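Long-range contacts in sulfide-quinone reductase (Aquifex aeolicus, PDB 3HYW), which oxidises hydrogen sulfide with FAD and passes the electrons to a quinone, building up polysulfide that is released typically as cyclooctasulfur: residues T31-R36 with E76-I81; E118-I123 with K246-M251; N278-N283 with K420-A425. All blocks are in the same frame, centred on the assembly; numbering follows the deposited sequence.

Contact 1: T31-R36 with E76-I81. With FAD (flavin-adenine dinucleotide), chain G; SO4 (sulfate ion), chain N.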
loop_
_atom_site.group_PDB
_atom_site.type_symbol
_atom_site.label_atom_id
_atom_site.label_comp_id
_atom_site.label_asym_id
_atom_site.label_seq_id
_atom_site.Cartn_x
_atom_site.Cartn_y
_atom_site.Cartn_z
ATOM N N THR A 31 -3.419 -41.013 -31.962
ATOM C CA THR A 31 -2.536 -40.355 -32.901
ATOM C C THR A 31 -2.363 -38.909 -32.465
ATOM O O THR A 31 -3.347 -38.192 -32.240
ATOM C CB THR A 31 -3.100 -40.419 -34.338
ATOM O OG1 THR A 31 -3.312 -41.789 -34.707
ATOM C CG2 THR A 31 -2.144 -39.771 -35.332
ATOM N N LEU A 32 -1.109 -38.491 -32.334
ATOM C CA LEU A 32 -0.793 -37.108 -32.029
ATOM C C LEU A 32 -0.179 -36.447 -33.256
ATOM O O LEU A 32 0.797 -36.951 -33.827
ATOM C CB LEU A 32 0.144 -37.013 -30.821
ATOM C CG LEU A 32 0.349 -35.624 -30.193
ATOM C CD1 LEU A 32 0.360 -35.710 -28.666
ATOM C CD2 LEU A 32 1.630 -34.982 -30.688
ATOM N N ILE A 33 -0.769 -35.322 -33.653
ATOM C CA ILE A 33 -0.295 -34.534 -34.784
ATOM C C ILE A 33 0.263 -33.213 -34.258
ATOM O O ILE A 33 -0.444 -32.464 -33.588
ATOM C CB ILE A 33 -1.449 -34.224 -35.789
ATOM C CG1 ILE A 33 -2.156 -35.513 -36.239
ATOM C CG2 ILE A 33 -0.921 -33.437 -36.983
ATOM C CD1 ILE A 33 -3.428 -35.275 -37.054
ATOM N N SER A 34 1.525 -32.928 -34.577
ATOM C CA SER A 34 2.141 -31.658 -34.198
ATOM C C SER A 34 3.114 -31.148 -35.254
ATOM O O SER A 34 3.840 -31.931 -35.864
ATOM C CB SER A 34 2.860 -31.785 -32.856
ATOM O OG SER A 34 3.193 -30.512 -32.342
ATOM N N ASP A 35 3.124 -29.832 -35.454
ATOM C CA ASP A 35 4.011 -29.192 -36.428
ATOM C C ASP A 35 5.452 -29.041 -35.919
ATOM O O ASP A 35 6.380 -28.868 -36.709
ATOM C CB ASP A 35 3.442 -27.839 -36.897
ATOM C CG ASP A 35 3.279 -26.831 -35.765
ATOM O OD1 ASP A 35 3.379 -27.211 -34.584
ATOM O OD2 ASP A 35 3.038 -25.644 -36.062
ATOM N N ARG A 36 5.628 -29.098 -34.602
ATOM C CA ARG A 36 6.955 -29.093 -34.008
ATOM C C ARG A 36 7.394 -30.523 -33.713
ATOM O O ARG A 36 6.593 -31.322 -33.239
ATOM C CB ARG A 36 6.972 -28.254 -32.728
ATOM C CG ARG A 36 7.121 -26.778 -32.988
ATOM C CD ARG A 36 7.040 -25.966 -31.708
ATOM N NE ARG A 36 7.338 -24.558 -31.959
ATOM C CZ ARG A 36 6.439 -23.642 -32.315
ATOM N NH1 ARG A 36 5.162 -23.975 -32.464
ATOM N NH2 ARG A 36 6.823 -22.387 -32.522
ATOM N N GLU A 76 3.468 -33.122 -38.662
ATOM C CA GLU A 76 2.900 -32.239 -39.670
ATOM C C GLU A 76 1.981 -31.252 -38.991
ATOM O O GLU A 76 1.434 -31.526 -37.923
ATOM C CB GLU A 76 2.046 -33.031 -40.653
ATOM C CG GLU A 76 2.788 -33.772 -41.706
ATOM C CD GLU A 76 1.876 -34.151 -42.847
ATOM O OE1 GLU A 76 1.489 -33.244 -43.615
ATOM O OE2 GLU A 76 1.539 -35.347 -42.973
ATOM N N LYS A 77 1.805 -30.104 -39.628
ATOM C CA LYS A 77 0.778 -29.162 -39.233
ATOM C C LYS A 77 -0.587 -29.721 -39.632
ATOM O O LYS A 77 -0.785 -30.139 -40.780
ATOM C CB LYS A 77 1.041 -27.824 -39.922
ATOM C CG LYS A 77 0.111 -26.694 -39.541
ATOM C CD LYS A 77 0.426 -25.468 -40.389
ATOM C CE LYS A 77 -0.824 -24.916 -41.041
ATOM N NZ LYS A 77 -0.596 -23.564 -41.643
ATOM N N ALA A 78 -1.517 -29.757 -38.683
ATOM C CA ALA A 78 -2.921 -30.012 -39.004
ATOM C C ALA A 78 -3.498 -28.775 -39.694
ATOM O O ALA A 78 -3.403 -27.663 -39.172
ATOM C CB ALA A 78 -3.712 -30.353 -37.762
ATOM N N GLU A 79 -4.075 -28.980 -40.875
ATOM C CA GLU A 79 -4.505 -27.886 -41.746
ATOM C C GLU A 79 -5.995 -27.580 -41.606
ATOM O O GLU A 79 -6.390 -26.417 -41.505
ATOM C CB GLU A 79 -4.152 -28.213 -43.203
ATOM C CG GLU A 79 -4.532 -27.149 -44.220
ATOM C CD GLU A 79 -4.166 -27.550 -45.641
ATOM O OE1 GLU A 79 -4.861 -28.417 -46.229
ATOM O OE2 GLU A 79 -3.189 -26.983 -46.174
ATOM N N SER A 80 -6.822 -28.619 -41.614
ATOM C CA SER A 80 -8.255 -28.427 -41.440
ATOM C C SER A 80 -8.929 -29.558 -40.677
ATOM O O SER A 80 -8.371 -30.646 -40.522
ATOM C CB SER A 80 -8.956 -28.169 -42.788
ATOM O OG SER A 80 -8.945 -29.310 -43.616
ATOM N N ILE A 81 -10.131 -29.269 -40.191
ATOM C CA ILE A 81 -10.960 -30.227 -39.479
ATOM C C ILE A 81 -12.336 -30.222 -40.133
ATOM O O ILE A 81 -12.951 -29.162 -40.293
ATOM C CB ILE A 81 -11.112 -29.849 -37.979
ATOM C CG1 ILE A 81 -9.755 -29.868 -37.263
ATOM C CG2 ILE A 81 -12.118 -30.769 -37.279
ATOM C CD1 ILE A 81 -9.739 -29.119 -35.933
HETATM P PA FAD G . 1.706 -25.438 -26.186
HETATM O O1A FAD G . 2.354 -26.127 -25.012
HETATM O O2A FAD G . 2.320 -24.187 -26.735
HETATM O O5B FAD G . 1.601 -26.541 -27.339
HETATM C C5B FAD G . 0.911 -26.350 -28.563
HETATM C C4B FAD G . 1.440 -27.395 -29.532
HETATM O O4B FAD G . 0.624 -27.438 -30.702
HETATM C C3B FAD G . 2.840 -27.047 -30.008
HETATM O O3B FAD G . 3.619 -28.248 -30.058
HETATM C C2B FAD G . 2.619 -26.492 -31.401
HETATM O O2B FAD G . 3.760 -26.677 -32.237
HETATM C C1B FAD G . 1.435 -27.316 -31.871
HETATM N N9A FAD G . 0.634 -26.708 -32.968
HETATM C C8A FAD G . 0.293 -25.410 -33.116
HETATM N N7A FAD G . -0.462 -25.283 -34.237
HETATM C C5A FAD G . -0.582 -26.513 -34.790
HETATM C C6A FAD G . -1.221 -27.005 -35.926
HETATM N N6A FAD G . -1.906 -26.172 -36.743
HETATM N N1A FAD G . -1.155 -28.333 -36.210
HETATM C C2A FAD G . -0.479 -29.178 -35.411
HETATM N N3A FAD G . 0.147 -28.729 -34.312
HETATM C C4A FAD G . 0.106 -27.406 -33.980
HETATM N N1 FAD G . 2.277 -21.730 -17.234
HETATM C C2 FAD G . 2.581 -22.065 -15.951
HETATM O O2 FAD G . 1.767 -22.719 -15.270
HETATM N N3 FAD G . 3.762 -21.712 -15.389
HETATM C C4 FAD G . 4.667 -21.013 -16.104
HETATM O O4 FAD G . 5.859 -20.637 -15.553
HETATM C C4X FAD G . 4.378 -20.657 -17.416
HETATM N N5 FAD G . 5.287 -19.950 -18.125
HETATM C C5X FAD G . 5.031 -19.599 -19.405
HETATM C C6 FAD G . 5.993 -18.880 -20.122
HETATM C C7 FAD G . 5.753 -18.498 -21.438
HETATM C C7M FAD G . 6.822 -17.713 -22.176
HETATM C C8 FAD G . 4.537 -18.842 -22.035
HETATM C C8M FAD G . 4.207 -18.454 -23.464
HETATM C C9 FAD G . 3.580 -19.556 -21.310
HETATM C C9A FAD G . 3.815 -19.957 -19.985
HETATM N N10 FAD G . 2.894 -20.674 -19.275
HETATM C C10 FAD G . 3.160 -21.022 -17.989
HETATM C "C1'" FAD G . 1.576 -20.989 -19.874
HETATM C "C2'" FAD G . 1.266 -22.385 -20.372
HETATM O "O2'" FAD G . 1.596 -23.357 -19.371
HETATM C "C3'" FAD G . 1.988 -22.616 -21.700
HETATM O "O3'" FAD G . 1.566 -21.611 -22.652
HETATM C "C4'" FAD G . 1.702 -24.006 -22.253
HETATM O "O4'" FAD G . 2.702 -24.306 -23.235
HETATM C "C5'" FAD G . 0.312 -24.079 -22.874
HETATM O "O5'" FAD G . 0.038 -25.412 -23.296
HETATM P P FAD G . -0.738 -25.737 -24.671
HETATM O O1P FAD G . -0.783 -27.235 -24.819
HETATM O O2P FAD G . -2.028 -24.948 -24.745
HETATM O O3P FAD G . 0.184 -25.094 -25.827
HETATM S S SO4 N . -2.555 -22.788 -38.136
HETATM O O1 SO4 N . -1.711 -22.624 -39.308
HETATM O O2 SO4 N . -3.061 -21.467 -37.775
HETATM O O3 SO4 N . -3.657 -23.701 -38.424
HETATM O O4 SO4 N . -1.739 -23.327 -37.050
#

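Contact 2: E118-I123 with K246-M251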
loop_
_atom_site.group_PDB
_atom_site.type_symbol
_atom_site.label_atom_id
_atom_site.label_comp_id
_atom_site.label_asym_id
_atom_site.label_seq_id
_atom_site.Cartn_x
_atom_site.Cartn_y
_atom_site.Cartn_z
ATOM N N GLU A 118 8.431 -6.797 -35.738
ATOM C CA GLU A 118 9.676 -6.370 -36.390
ATOM C C GLU A 118 10.708 -5.758 -35.434
ATOM O O GLU A 118 11.906 -6.034 -35.551
ATOM C CB GLU A 118 9.393 -5.364 -37.520
ATOM C CG GLU A 118 8.556 -5.896 -38.681
ATOM C CD GLU A 118 7.078 -5.518 -38.583
ATOM O OE1 GLU A 118 6.512 -5.513 -37.462
ATOM O OE2 GLU A 118 6.480 -5.232 -39.646
ATOM N N ASN A 119 10.242 -4.921 -34.508
ATOM C CA ASN A 119 11.136 -4.102 -33.678
ATOM C C ASN A 119 11.299 -4.556 -32.228
ATOM O O ASN A 119 12.267 -4.181 -31.560
ATOM C CB ASN A 119 10.688 -2.638 -33.707
ATOM C CG ASN A 119 10.628 -2.075 -35.111
ATOM O OD1 ASN A 119 11.469 -2.387 -35.955
ATOM N ND2 ASN A 119 9.633 -1.236 -35.369
ATOM N N SER A 120 10.347 -5.344 -31.738
ATOM C CA SER A 120 10.413 -5.837 -30.366
ATOM C C SER A 120 10.947 -7.268 -30.320
ATOM O O SER A 120 11.412 -7.803 -31.335
ATOM C CB SER A 120 9.035 -5.751 -29.706
ATOM O OG SER A 120 9.141 -5.821 -28.297
ATOM N N THR A 121 10.902 -7.872 -29.135
ATOM C CA THR A 121 11.219 -9.288 -28.968
ATOM C C THR A 121 10.083 -9.962 -28.218
ATOM O O THR A 121 9.253 -9.297 -27.602
ATOM C CB THR A 121 12.553 -9.526 -28.209
ATOM O OG1 THR A 121 12.477 -8.971 -26.891
ATOM C CG2 THR A 121 13.737 -8.918 -28.956
ATOM N N SER A 122 10.054 -11.291 -28.277
ATOM C CA SER A 122 9.056 -12.077 -27.584
ATOM C C SER A 122 9.680 -13.394 -27.137
ATOM O O SER A 122 10.692 -13.829 -27.687
ATOM C CB SER A 122 7.866 -12.328 -28.501
ATOM O OG SER A 122 8.235 -13.204 -29.546
ATOM N N ILE A 123 9.078 -14.019 -26.132
ATOM C CA ILE A 123 9.650 -15.205 -25.501
ATOM C C ILE A 123 8.645 -16.365 -25.454
ATOM O O ILE A 123 8.833 -17.325 -24.708
ATOM C CB ILE A 123 10.195 -14.878 -24.082
ATOM C CG1 ILE A 123 9.058 -14.469 -23.132
ATOM C CG2 ILE A 123 11.260 -13.775 -24.153
ATOM C CD1 ILE A 123 9.512 -14.090 -21.722
ATOM N N LYS A 246 15.764 1.208 -26.063
ATOM C CA LYS A 246 16.786 0.598 -26.908
ATOM C C LYS A 246 16.513 -0.902 -27.056
ATOM O O LYS A 246 16.799 -1.499 -28.095
ATOM C CB LYS A 246 18.186 0.853 -26.340
ATOM C CG LYS A 246 19.305 0.255 -27.178
ATOM C CD LYS A 246 20.661 0.823 -26.812
ATOM C CE LYS A 246 21.738 0.291 -27.761
ATOM N NZ LYS A 246 21.832 -1.205 -27.716
ATOM N N PHE A 247 15.950 -1.500 -26.011
ATOM C CA PHE A 247 15.539 -2.899 -26.049
ATOM C C PHE A 247 14.136 -3.031 -25.479
ATOM O O PHE A 247 13.832 -2.455 -24.437
ATOM C CB PHE A 247 16.521 -3.781 -25.266
ATOM C CG PHE A 247 16.042 -5.199 -25.076
ATOM C CD1 PHE A 247 15.202 -5.528 -24.011
ATOM C CD2 PHE A 247 16.421 -6.204 -25.967
ATOM C CE1 PHE A 247 14.734 -6.838 -23.838
ATOM C CE2 PHE A 247 15.970 -7.517 -25.797
ATOM C CZ PHE A 247 15.121 -7.832 -24.733
ATOM N N THR A 248 13.287 -3.787 -26.170
ATOM C CA THR A 248 11.954 -4.105 -25.661
ATOM C C THR A 248 11.644 -5.602 -25.719
ATOM O O THR A 248 12.205 -6.343 -26.534
ATOM C CB THR A 248 10.823 -3.342 -26.417
ATOM O OG1 THR A 248 10.773 -3.777 -27.778
ATOM C CG2 THR A 248 11.043 -1.838 -26.378
ATOM N N MET A 249 10.746 -6.032 -24.838
ATOM C CA MET A 249 10.193 -7.369 -24.880
ATOM C C MET A 249 8.724 -7.236 -24.520
ATOM O O MET A 249 8.384 -6.910 -23.380
ATOM C CB MET A 249 10.916 -8.294 -23.890
ATOM C CG MET A 249 10.727 -9.798 -24.141
ATOM S SD MET A 249 9.034 -10.416 -24.021
ATOM C CE MET A 249 8.714 -10.304 -22.261
ATOM N N PHE A 250 7.857 -7.482 -25.496
ATOM C CA PHE A 250 6.427 -7.440 -25.258
ATOM C C PHE A 250 5.743 -8.773 -25.498
ATOM O O PHE A 250 6.134 -9.537 -26.384
ATOM C CB PHE A 250 5.763 -6.304 -26.052
ATOM C CG PHE A 250 5.864 -4.981 -25.365
ATOM C CD1 PHE A 250 4.839 -4.537 -24.537
ATOM C CD2 PHE A 250 7.008 -4.202 -25.497
ATOM C CE1 PHE A 250 4.949 -3.331 -23.859
ATOM C CE2 PHE A 250 7.117 -2.989 -24.834
ATOM C CZ PHE A 250 6.086 -2.554 -24.015
ATOM N N MET A 251 4.744 -9.054 -24.668
ATOM C CA MET A 251 3.863 -10.192 -24.877
ATOM C C MET A 251 2.912 -9.871 -26.020
ATOM O O MET A 251 2.395 -8.746 -26.102
ATOM C CB MET A 251 3.052 -10.497 -23.617
ATOM C CG MET A 251 3.883 -10.761 -22.371
ATOM S SD MET A 251 5.049 -12.134 -22.537
ATOM C CE MET A 251 3.934 -13.504 -22.853
HETATM O O HOH W 1 12.658 -2.811 -29.246
HETATM O O HOH W 2 6.600 -12.642 -25.456
#

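Contact 3: N278-N283 with K420-A425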
loop_
_atom_site.group_PDB
_atom_site.type_symbol
_atom_site.label_atom_id
_atom_site.label_comp_id
_atom_site.label_asym_id
_atom_site.label_seq_id
_atom_site.Cartn_x
_atom_site.Cartn_y
_atom_site.Cartn_z
ATOM N N ASN A 278 -17.644 -26.311 -23.411
ATOM C CA ASN A 278 -18.496 -26.168 -22.237
ATOM C C ASN A 278 -17.677 -26.414 -20.958
ATOM O O ASN A 278 -16.450 -26.418 -21.009
ATOM C CB ASN A 278 -19.733 -27.079 -22.341
ATOM C CG ASN A 278 -19.385 -28.562 -22.449
ATOM O OD1 ASN A 278 -18.332 -29.016 -21.987
ATOM N ND2 ASN A 278 -20.298 -29.333 -23.042
ATOM N N ARG A 279 -18.352 -26.622 -19.825
ATOM C CA ARG A 279 -17.681 -26.836 -18.532
ATOM C C ARG A 279 -16.786 -28.078 -18.522
ATOM O O ARG A 279 -15.821 -28.162 -17.752
ATOM C CB ARG A 279 -18.716 -26.961 -17.413
ATOM C CG ARG A 279 -19.573 -25.720 -17.214
ATOM C CD ARG A 279 -20.667 -25.952 -16.192
ATOM N NE ARG A 279 -21.443 -24.737 -15.990
ATOM C CZ ARG A 279 -22.723 -24.708 -15.645
ATOM N NH1 ARG A 279 -23.334 -23.541 -15.501
ATOM N NH2 ARG A 279 -23.399 -25.837 -15.455
ATOM N N CYS A 280 -17.121 -29.037 -19.378
ATOM C CA CYS A 280 -16.436 -30.325 -19.435
ATOM C C CYS A 280 -15.404 -30.333 -20.572
ATOM O O CYS A 280 -14.892 -31.379 -20.963
ATOM C CB CYS A 280 -17.468 -31.450 -19.576
ATOM S SG CYS A 280 -18.630 -31.496 -18.170
ATOM N N PHE A 281 -15.122 -29.136 -21.087
ATOM C CA PHE A 281 -14.150 -28.900 -22.166
ATOM C C PHE A 281 -14.440 -29.684 -23.439
ATOM O O PHE A 281 -13.543 -30.057 -24.200
ATOM C CB PHE A 281 -12.708 -28.997 -21.647
ATOM C CG PHE A 281 -12.294 -27.761 -20.905
ATOM C CD1 PHE A 281 -12.827 -27.487 -19.646
ATOM C CD2 PHE A 281 -11.469 -26.817 -21.505
ATOM C CE1 PHE A 281 -12.507 -26.306 -18.975
ATOM C CE2 PHE A 281 -11.143 -25.634 -20.840
ATOM C CZ PHE A 281 -11.653 -25.388 -19.569
ATOM N N GLN A 282 -15.738 -29.879 -23.649
ATOM C CA GLN A 282 -16.279 -30.528 -24.811
ATOM C C GLN A 282 -16.986 -29.467 -25.642
ATOM O O GLN A 282 -17.613 -28.559 -25.096
ATOM C CB GLN A 282 -17.272 -31.587 -24.329
ATOM C CG GLN A 282 -18.140 -32.253 -25.380
ATOM C CD GLN A 282 -19.232 -33.074 -24.728
ATOM O OE1 GLN A 282 -20.028 -32.551 -23.951
ATOM N NE2 GLN A 282 -19.260 -34.368 -25.018
ATOM N N ASN A 283 -16.882 -29.575 -26.963
ATOM C CA ASN A 283 -17.652 -28.698 -27.841
ATOM C C ASN A 283 -19.145 -28.997 -27.682
ATOM O O ASN A 283 -19.532 -30.162 -27.673
ATOM C CB ASN A 283 -17.234 -28.881 -29.298
ATOM C CG ASN A 283 -17.889 -27.873 -30.214
ATOM O OD1 ASN A 283 -17.617 -26.670 -30.139
ATOM N ND2 ASN A 283 -18.761 -28.352 -31.077
ATOM N N LYS A 420 -22.537 -32.382 -12.937
ATOM C CA LYS A 420 -23.921 -32.813 -13.128
ATOM C C LYS A 420 -24.577 -32.143 -14.340
ATOM O O LYS A 420 -25.625 -32.592 -14.811
ATOM C CB LYS A 420 -24.740 -32.557 -11.857
ATOM C CG LYS A 420 -24.619 -31.138 -11.292
ATOM C CD LYS A 420 -25.395 -30.990 -9.984
ATOM C CE LYS A 420 -25.077 -29.667 -9.286
ATOM N NZ LYS A 420 -23.657 -29.596 -8.807
ATOM N N ASP A 421 -23.959 -31.069 -14.829
ATOM C CA ASP A 421 -24.448 -30.357 -16.008
ATOM C C ASP A 421 -23.297 -29.646 -16.710
ATOM O O ASP A 421 -22.834 -28.590 -16.258
ATOM C CB ASP A 421 -25.547 -29.355 -15.627
ATOM C CG ASP A 421 -26.154 -28.650 -16.841
ATOM O OD1 ASP A 421 -26.095 -29.200 -17.964
ATOM O OD2 ASP A 421 -26.700 -27.540 -16.661
ATOM N N CYS A 422 -22.852 -30.234 -17.818
ATOM C CA CYS A 422 -21.731 -29.712 -18.597
ATOM C C CYS A 422 -22.060 -28.410 -19.328
ATOM O O CYS A 422 -21.159 -27.663 -19.684
ATOM C CB CYS A 422 -21.242 -30.757 -19.611
ATOM S SG CYS A 422 -20.391 -32.211 -18.918
ATOM N N GLU A 423 -23.348 -28.149 -19.548
ATOM C CA GLU A 423 -23.789 -26.981 -20.316
ATOM C C GLU A 423 -23.555 -25.669 -19.571
ATOM O O GLU A 423 -24.119 -25.434 -18.504
ATOM C CB GLU A 423 -25.261 -27.129 -20.717
ATOM C CG GLU A 423 -25.790 -25.996 -21.586
ATOM C CD GLU A 423 -27.266 -26.147 -21.895
ATOM O OE1 GLU A 423 -27.633 -27.085 -22.639
ATOM O OE2 GLU A 423 -28.061 -25.327 -21.393
ATOM N N GLY A 424 -22.718 -24.817 -20.155
ATOM C CA GLY A 424 -22.335 -23.546 -19.558
ATOM C C GLY A 424 -20.898 -23.222 -19.913
ATOM O O GLY A 424 -20.197 -24.048 -20.495
ATOM N N ALA A 425 -20.461 -22.016 -19.560
ATOM C CA ALA A 425 -19.119 -21.546 -19.878
ATOM C C ALA A 425 -18.043 -22.361 -19.152
ATOM O O ALA A 425 -18.247 -22.766 -18.016
ATOM C CB ALA A 425 -18.992 -20.068 -19.524
HETATM O O HOH W 3 -25.863 -26.274 -13.606
#

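Contact 1: T31-R36 with E76-I81
Asp35 and Lys77 mark the closest approach of the two backbones, 4.3 Å between their CA atoms, yet no hydrogen bond joins the segments directly. Side chains and the bound FAD make the connection instead. Ile33 sends CG2 to the opposite backbone: CG2, anti to the backbone N, lies 3.2 Å from Glu76 O and continues to the methyl of Ala78, its CG2 to Ala78 CB being 4.2 Å. Farther along, CB of Asp35 packs on CA and CB of Lys77.

The adenosine half of FAD is shared between the segments. Asp35 OD1 accepts from the ribose O2B of FAD in a bond modelled so short that its length is doubtful, and Arg36 NH1 donates to the same FAD O2B at 3.1 Å, nearly straight at 163°, with the oxygen at the guanidinium edge. Both side chains thus converge on O2B. An acidic residue here, following the second strand, is the classic ribose-binding feature of Rossmann-type dinucleotide folds. The hydrogen bonds to the adenine edge come from the backbone of Ala78: Ala78 N donates to FAD N1A at 2.9 Å, and FAD N6A donates to Ala78 O at 3.2 Å and 170°. Lys77 CG comes within 3.5 Å of FAD N6A; the chain bends at chi3, and NZ donates to a sulfate ion, probably from the crystallisation liquor. The carboxylate of Glu76 turns to Ser92.

Strand 29-33 runs between strands 4-8 and 71-74 of the parallel sheet, while 78-82 is an outer strand of the small antiparallel sheet, beside 87-90. Ile33 rests on Val6, and Ala78 on Ile8 and Val88, so the contact joins the parallel sheet to the small antiparallel one beside the adenine.

Contact 2: E118-I123 with K246-M251
Asn119, at the end of helix 116-119, meets Thr248 through a water that donates to Asn119 O and also bonds to Thr248 OG1; Asn119 ND2 bonds instead to Ile226 O. Ser120 makes the direct link. With its OG anti to the backbone N (chi1 -162°), the hydroxyl comes against Thr248 OG1 at 2.7 Å, and either of the two could be the donor. Ser120 OG also lies at the edge of the Phe250 ring, in its plane, 3.9 Å from Phe250 CD2.

Thr121 carries most of the bonding. Its OG1 donates to Thr248 O at 2.7 Å, in the carbonyl plane and on a lone pair, while Thr121 N adds a weak bond to Thr248 O at 3.3 Å. In return Phe250 N donates to Thr121 O at 3.1 Å. Phe247 and Met249 each cross the threonine side chain at about a right angle: Phe247 CZ stops 3.6 Å from Thr121 OG1, approached obliquely, and Met249 CG comes a little nearer still to that hydroxyl. Ser122 offers backbone to Met249, its CA 3.9 Å from Met249 SD. Ile123 then crosses Met249, with Ile123 CD1 and Met249 CE 3.9 Å apart, and a second water spans Ile123 N and Phe250 O.

Phe247 and Met249 turn their backbone bonds to strand 146-150, whereas Thr248 O and Phe250 N bond to Thr121, so this loop occupies the other edge of the strand. Hydroxyls and waters stand in for part of a regular sheet pairing and give buried backbone groups partners. The side-chain contacts become apolar toward Ile123, which lies near FAD, and one residue beyond Phe250 the strand reaches Met251, which touches the bound hydrogen sulfide.

Contact 3: N278-N283 with K420-A425
Cys280 and Cys422 are joined by a disulfide that ties a type I beta turn, Asn278 to Phe281, to a loop near the C-terminus. SG to SG is 2.0 Å with a torsion of -84° about the sulfur-sulfur bond, and each SG stands anti to its own carbonyl carbon.

Beside this link Arg279 N donates to Cys422 O at 3.0 Å. The Arg279 side chain then runs out, extended from CG to NE, across the second loop. Its NH2 donates to Asp421 O at 2.9 Å, with that oxygen near the guanidinium plane, while Glu423 O sits over one face, offset toward the rim, and Gly424 CA touches the same face. The charge has a distant counterpart: Arg279 NH2 to Asp421 OD2 is a long salt bridge of 3.9 Å, backed by a water that accepts from the NH2 and gives a weak bond to OD2.

Outside the pair, Ser428 OG bonds to both Arg279 NE and Ala425 O, so it ties the arginine to the last residues of the chain. Cys280 rests on Asn327 of helix 314-332, and Cys422 on Lys338.

Within the turn Phe281 N donates to Asn278 O. Asn278 OD1 accepts from Cys280 N at 2.9 Å, an Asx turn, and also from Gln282 N at 3.2 Å, the two donors reaching it from opposite faces of the amide plane, while Asn278 ND2 holds Gln282 OE1 by a weak bond.

In the fold
Contact 2 is the most buried of the three, contact 1 is partly buried around a cofactor, and contact 3 lies toward the surface and away from the annotated sites. Contacts 1 and 2 both involve strands and lie at the adenosine and the flavin ends of FAD, contact 2 through Ile123; their centres are 29 Å apart. Contact 3 joins two loops, and contact 2 lies across the chain's centre from it, the centres 38 Å apart. No two of them touch. The chemistry follows the place: contact 1 is held chiefly through the ligand, contact 2 by hydroxyls, backbone and water, contact 3 by a covalent bond and an arginine.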